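Local coordinates for protein mannose-specific lectin 3 chain 1 (Crocus vernus, PDB 3MEZ) that probably binds mannose as the first bulb-type lectin domain of a heterotetramer in which two such chains pair with two chains of a second domain, at residues L54-N57 / Q61-I64; A22-Q27 / Q95-Y100. All coordinates share one frame; numbering follows the deposited sequence.

In the fold
Each contact draws on one or two of the three antiparallel sheets that make up the beta-prism of a bulb-type lectin. Contact 1 is the turn end of the hairpin formed by strands 53-56 and 62-65; contact 2 brings strand 22-26, in the sheet with strands 16-19, 32-35 and 41-42, against the start of strand 97-106, in the sheet with strands 4-6 and 88-91. Their centres lie about 12 Å apart, and they share the apolar core between the sheets: Leu62 CD1 packs 3.8 Å from Phe24 CZ, Leu56 CD2 lies 3.9 Å from Ile99 CD1, and Leu54 CB rests 4.0 Å from Met26 SD. Along the chain, residues 54-57 and 61-64 both fall between 22-27 and 95-100. All four segments belong to the mannose-binding bulb-type lectin domain.

Contact 1 of 2, residues L54-N57 / Q61-I64; sequences LRLN and QLEI
Asn57, just past the end of the first strand, reaches across to Glu63 on the second, amide and carboxylate planes 81° apart. Asn57 ND2 sends one N-H to Glu63 OE1 at 2.8 Å, reaching the anti side of the carboxylate, and a nearly straight second one to Gln61 OE1 at 3.1 Å; Gln61 NE2 is hydrogen-bonded to Pro77 O. With its CG between backbone N and carbonyl carbon (chi1 73°), Asn57 turns its amide across the turn; OD1 accepts Gln61 N from above the carbonyl plane at 3.1 Å and also Arg59 N, so both ends of the amide are gripped. Glu63 OE2 lies over one face of the Arg55 guanidinium, 3.1 Å from Arg55 NH1: a salt bridge of charges alone, with no N-H aimed at the oxygen. Arg55 and Glu63 also form the hydrogen-bonded backbone pair, their side chains alongside each other. On the other face of the hairpin Leu54 CD1 touches Leu62 CD2 at 3.8 Å, and Leu54 CD2 touches Ile64 CG1. That apolar face looks inward, Leu54 to Met26 and Leu32, Leu62 to Phe24 and to Trp109 of a chain 2 subunit. Within its own antiparallel sheet the hairpin lies between strands 10-11 and 74-76.

Contact 2 of 2, residues A22-Q27 / Q95-Y100; sequences AAFVMQ and QHVTIY
Val97 lays its CG2 methyl over one face of the Phe24 ring, and these two residues give up the most surface to the contact. The methyl stands 4.0 Å from the ring centroid and 18° off the normal, a CH-pi contact. It is displaced toward the rim on the CB side, so that the ring atom nearest Val97 CG2 is Phe24 CG at 3.8 Å, with CD1 scarcely farther. Phe24 has CG anti to the backbone N (chi1 -169°), which carries the ring toward strand 97-106, under the Val97 methyl, while Val97 CG1 takes the corresponding anti place on its own residue and leaves CG2, beside the backbone N, to meet the ring. The two side chains cross at about a right angle. Around the pair, Leu17 and Leu32 touch Phe24 from the strands flanking its own, and on the adjoining strand 88-91 Ala89 touches Val97 while Leu91 touches both Val97 and Ala22. No hydrogen bond joins the segments: this is the apolar interior of the beta-prism, where two sheets face each other through their side chains. Nearer the start of both segments the backbones draw closer, and Ala22 CB meets Gln95 CB at 4.1 Å. Gln95 uses its aliphatic root for this contact and sends its amide elsewhere, OE1 accepting a hydrogen bond from Glu37 N, while its backbone O is bonded to Asn36 ND2. From Val97 onward the strand borders a chain 2 subunit: Val97 N is hydrogen-bonded to Thr111 OG1 of that chain, and residues 98-100 pair antiparallel with one of its strands, continuing the sheet across the interface.

Contact 1 of 2, residues L54-N57 / Q61-I64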
loop_
_atom_site.group_PDB
_atom_site.type_symbol
_atom_site.label_atom_id
_atom_site.label_comp_id
_atom_site.label_asym_id
_atom_site.label_seq_id
_atom_site.Cartn_x
_atom_site.Cartn_y
_atom_site.Cartn_z
ATOM N N LEU A 54 12.706 -29.930 9.492
ATOM C CA LEU A 54 13.281 -28.612 9.468
ATOM C C LEU A 54 12.856 -27.800 10.671
ATOM O O LEU A 54 11.714 -27.626 10.887
ATOM C CB LEU A 54 12.744 -27.898 8.222
ATOM C CG LEU A 54 13.386 -26.692 7.579
ATOM C CD1 LEU A 54 12.587 -25.505 7.812
ATOM C CD2 LEU A 54 14.792 -26.438 7.986
ATOM N N ARG A 55 13.815 -27.255 11.382
ATOM C CA ARG A 55 13.607 -26.446 12.558
ATOM C C ARG A 55 14.286 -25.065 12.416
ATOM O O ARG A 55 15.248 -24.968 11.768
ATOM C CB ARG A 55 14.197 -27.195 13.744
ATOM C CG ARG A 55 14.194 -26.484 14.998
ATOM C CD ARG A 55 14.684 -27.350 16.155
ATOM N NE ARG A 55 15.925 -26.844 16.699
ATOM C CZ ARG A 55 16.771 -27.504 17.486
ATOM N NH1 ARG A 55 17.866 -26.901 17.883
ATOM N NH2 ARG A 55 16.542 -28.750 17.868
ATOM N N LEU A 56 13.730 -24.033 13.027
ATOM C CA LEU A 56 14.363 -22.743 13.144
ATOM C C LEU A 56 14.802 -22.624 14.576
ATOM O O LEU A 56 14.012 -22.690 15.468
ATOM C CB LEU A 56 13.368 -21.636 12.872
ATOM C CG LEU A 56 13.649 -20.276 12.273
ATOM C CD1 LEU A 56 13.063 -19.174 13.057
ATOM C CD2 LEU A 56 15.024 -20.040 11.913
ATOM N N ASN A 57 16.078 -22.420 14.776
ATOM C CA ASN A 57 16.594 -22.317 16.123
ATOM C C ASN A 57 16.517 -20.921 16.760
ATOM O O ASN A 57 15.932 -20.044 16.230
ATOM C CB ASN A 57 17.963 -22.987 16.291
ATOM C CG ASN A 57 19.080 -22.230 15.674
ATOM O OD1 ASN A 57 18.980 -21.077 15.420
ATOM N ND2 ASN A 57 20.176 -22.904 15.453
ATOM N N GLN A 61 18.989 -19.602 12.689
ATOM C CA GLN A 61 19.434 -20.575 11.720
ATOM C C GLN A 61 18.395 -21.692 11.515
ATOM O O GLN A 61 17.725 -22.084 12.408
ATOM C CB GLN A 61 20.728 -21.282 12.133
ATOM C CG GLN A 61 21.972 -20.454 12.421
ATOM C CD GLN A 61 22.996 -21.244 13.183
ATOM O OE1 GLN A 61 22.754 -21.653 14.287
ATOM N NE2 GLN A 61 24.117 -21.459 12.586
ATOM N N LEU A 62 18.291 -22.180 10.302
ATOM C CA LEU A 62 17.509 -23.363 10.011
ATOM C C LEU A 62 18.371 -24.571 10.280
ATOM O O LEU A 62 19.509 -24.525 10.003
ATOM C CB LEU A 62 17.036 -23.377 8.555
ATOM C CG LEU A 62 15.988 -22.367 8.132
ATOM C CD1 LEU A 62 15.776 -22.477 6.698
ATOM C CD2 LEU A 62 14.752 -22.620 8.871
ATOM N N GLU A 63 17.815 -25.625 10.828
ATOM C CA GLU A 63 18.480 -26.885 11.035
ATOM C C GLU A 63 17.685 -28.041 10.448
ATOM O O GLU A 63 16.571 -28.230 10.812
ATOM C CB GLU A 63 18.646 -27.155 12.529
ATOM C CG GLU A 63 19.194 -26.018 13.358
ATOM C CD GLU A 63 19.584 -26.423 14.767
ATOM O OE1 GLU A 63 20.287 -25.686 15.417
ATOM O OE2 GLU A 63 19.211 -27.488 15.203
ATOM N N ILE A 64 18.275 -28.819 9.571
ATOM C CA ILE A 64 17.670 -30.054 9.093
ATOM C C ILE A 64 18.147 -31.201 9.957
ATOM O O ILE A 64 19.320 -31.379 10.127
ATOM C CB ILE A 64 17.982 -30.336 7.597
ATOM C CG1 ILE A 64 17.441 -29.235 6.694
ATOM C CG2 ILE A 64 17.438 -31.626 7.183
ATOM C CD1 ILE A 64 17.812 -29.383 5.283
#

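Contact 2 of 2, residues A22-Q27 / Q95-Y100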
loop_
_atom_site.group_PDB
_atom_site.type_symbol
_atom_site.label_atom_id
_atom_site.label_comp_id
_atom_site.label_asym_id
_atom_site.label_seq_id
_atom_site.Cartn_x
_atom_site.Cartn_y
_atom_site.Cartn_z
ATOM N N ALA A 22 4.904 -19.579 -4.418
ATOM C CA ALA A 22 6.135 -20.021 -3.831
ATOM C C ALA A 22 5.873 -21.122 -2.814
ATOM O O ALA A 22 4.908 -21.071 -2.127
ATOM C CB ALA A 22 6.781 -18.901 -3.195
ATOM N N ALA A 23 6.772 -22.105 -2.764
ATOM C CA ALA A 23 6.818 -23.171 -1.761
ATOM C C ALA A 23 8.235 -23.425 -1.217
ATOM O O ALA A 23 9.143 -23.431 -1.996
ATOM C CB ALA A 23 6.316 -24.428 -2.333
ATOM N N PHE A 24 8.374 -23.662 0.078
ATOM C CA PHE A 24 9.654 -24.016 0.708
ATOM C C PHE A 24 9.450 -25.353 1.362
ATOM O O PHE A 24 8.863 -25.458 2.395
ATOM C CB PHE A 24 10.041 -22.940 1.730
ATOM C CG PHE A 24 11.471 -23.001 2.289
ATOM C CD1 PHE A 24 11.676 -22.910 3.632
ATOM C CD2 PHE A 24 12.581 -23.031 1.496
ATOM C CE1 PHE A 24 12.919 -22.918 4.155
ATOM C CE2 PHE A 24 13.825 -23.049 2.034
ATOM C CZ PHE A 24 13.992 -22.994 3.342
ATOM N N VAL A 25 9.962 -26.378 0.727
ATOM C CA VAL A 25 9.567 -27.705 1.060
ATOM C C VAL A 25 10.635 -28.641 1.634
ATOM O O VAL A 25 11.648 -28.836 1.084
ATOM C CB VAL A 25 8.647 -28.357 -0.071
ATOM C CG1 VAL A 25 8.710 -27.635 -1.376
ATOM C CG2 VAL A 25 8.825 -29.779 -0.211
ATOM N N MET A 26 10.297 -29.249 2.740
ATOM C CA MET A 26 11.116 -30.252 3.351
ATOM C C MET A 26 10.771 -31.611 2.740
ATOM O O MET A 26 9.928 -32.303 3.185
ATOM C CB MET A 26 10.933 -30.234 4.865
ATOM C CG MET A 26 11.766 -31.182 5.603
ATOM S SD MET A 26 13.491 -30.823 5.614
ATOM C CE MET A 26 14.104 -31.796 4.330
ATOM N N GLN A 27 11.462 -31.949 1.687
ATOM C CA GLN A 27 11.153 -33.120 0.920
ATOM C C GLN A 27 11.494 -34.454 1.573
ATOM O O GLN A 27 12.329 -34.560 2.414
ATOM C CB GLN A 27 11.733 -33.025 -0.489
ATOM C CG GLN A 27 11.312 -31.815 -1.310
ATOM C CD GLN A 27 11.962 -31.744 -2.670
ATOM O OE1 GLN A 27 12.853 -32.483 -2.963
ATOM N NE2 GLN A 27 11.532 -30.860 -3.463
ATOM N N GLN A 95 8.727 -13.988 -2.843
ATOM C CA GLN A 95 8.933 -15.400 -3.103
ATOM C C GLN A 95 10.249 -15.930 -2.532
ATOM O O GLN A 95 10.823 -16.819 -3.048
ATOM C CB GLN A 95 8.845 -15.698 -4.589
ATOM C CG GLN A 95 7.569 -15.320 -5.278
ATOM C CD GLN A 95 7.645 -15.487 -6.785
ATOM O OE1 GLN A 95 8.298 -16.344 -7.275
ATOM N NE2 GLN A 95 7.017 -14.615 -7.496
ATOM N N HIS A 96 10.679 -15.335 -1.450
ATOM C CA HIS A 96 11.877 -15.742 -0.747
ATOM C C HIS A 96 11.622 -15.926 0.734
ATOM O O HIS A 96 10.709 -15.397 1.237
ATOM C CB HIS A 96 13.010 -14.750 -0.995
ATOM C CG HIS A 96 13.797 -15.072 -2.209
ATOM N ND1 HIS A 96 13.710 -14.331 -3.355
ATOM C CD2 HIS A 96 14.618 -16.099 -2.487
ATOM C CE1 HIS A 96 14.469 -14.868 -4.278
ATOM N NE2 HIS A 96 15.028 -15.948 -3.776
ATOM N N VAL A 97 12.473 -16.678 1.401
ATOM C CA VAL A 97 12.367 -16.850 2.814
ATOM C C VAL A 97 13.441 -16.010 3.474
ATOM O O VAL A 97 14.591 -16.187 3.231
ATOM C CB VAL A 97 12.560 -18.316 3.246
ATOM C CG1 VAL A 97 12.472 -18.453 4.732
ATOM C CG2 VAL A 97 11.573 -19.202 2.582
ATOM N N THR A 98 13.016 -15.118 4.330
ATOM C CA THR A 98 13.867 -14.241 5.096
ATOM C C THR A 98 13.636 -14.483 6.598
ATOM O O THR A 98 12.538 -14.647 7.029
ATOM C CB THR A 98 13.605 -12.758 4.809
ATOM O OG1 THR A 98 13.728 -12.482 3.432
ATOM C CG2 THR A 98 14.542 -11.938 5.527
ATOM N N ILE A 99 14.714 -14.493 7.355
ATOM C CA ILE A 99 14.664 -14.706 8.775
ATOM C C ILE A 99 14.872 -13.392 9.489
ATOM O O ILE A 99 15.809 -12.719 9.237
ATOM C CB ILE A 99 15.741 -15.657 9.208
ATOM C CG1 ILE A 99 15.585 -16.971 8.476
ATOM C CG2 ILE A 99 15.784 -15.802 10.683
ATOM C CD1 ILE A 99 14.535 -17.685 8.856
ATOM N N TYR A 100 13.971 -13.095 10.397
ATOM C CA TYR A 100 13.960 -11.896 11.186
ATOM C C TYR A 100 14.058 -12.168 12.685
ATOM O O TYR A 100 13.433 -13.047 13.172
ATOM C CB TYR A 100 12.690 -11.103 10.928
ATOM C CG TYR A 100 12.349 -10.802 9.495
ATOM C CD1 TYR A 100 11.662 -11.705 8.715
ATOM C CD2 TYR A 100 12.686 -9.597 8.928
ATOM C CE1 TYR A 100 11.340 -11.411 7.420
ATOM C CE2 TYR A 100 12.359 -9.297 7.658
ATOM C CZ TYR A 100 11.690 -10.190 6.905
ATOM O OH TYR A 100 11.403 -9.864 5.641
#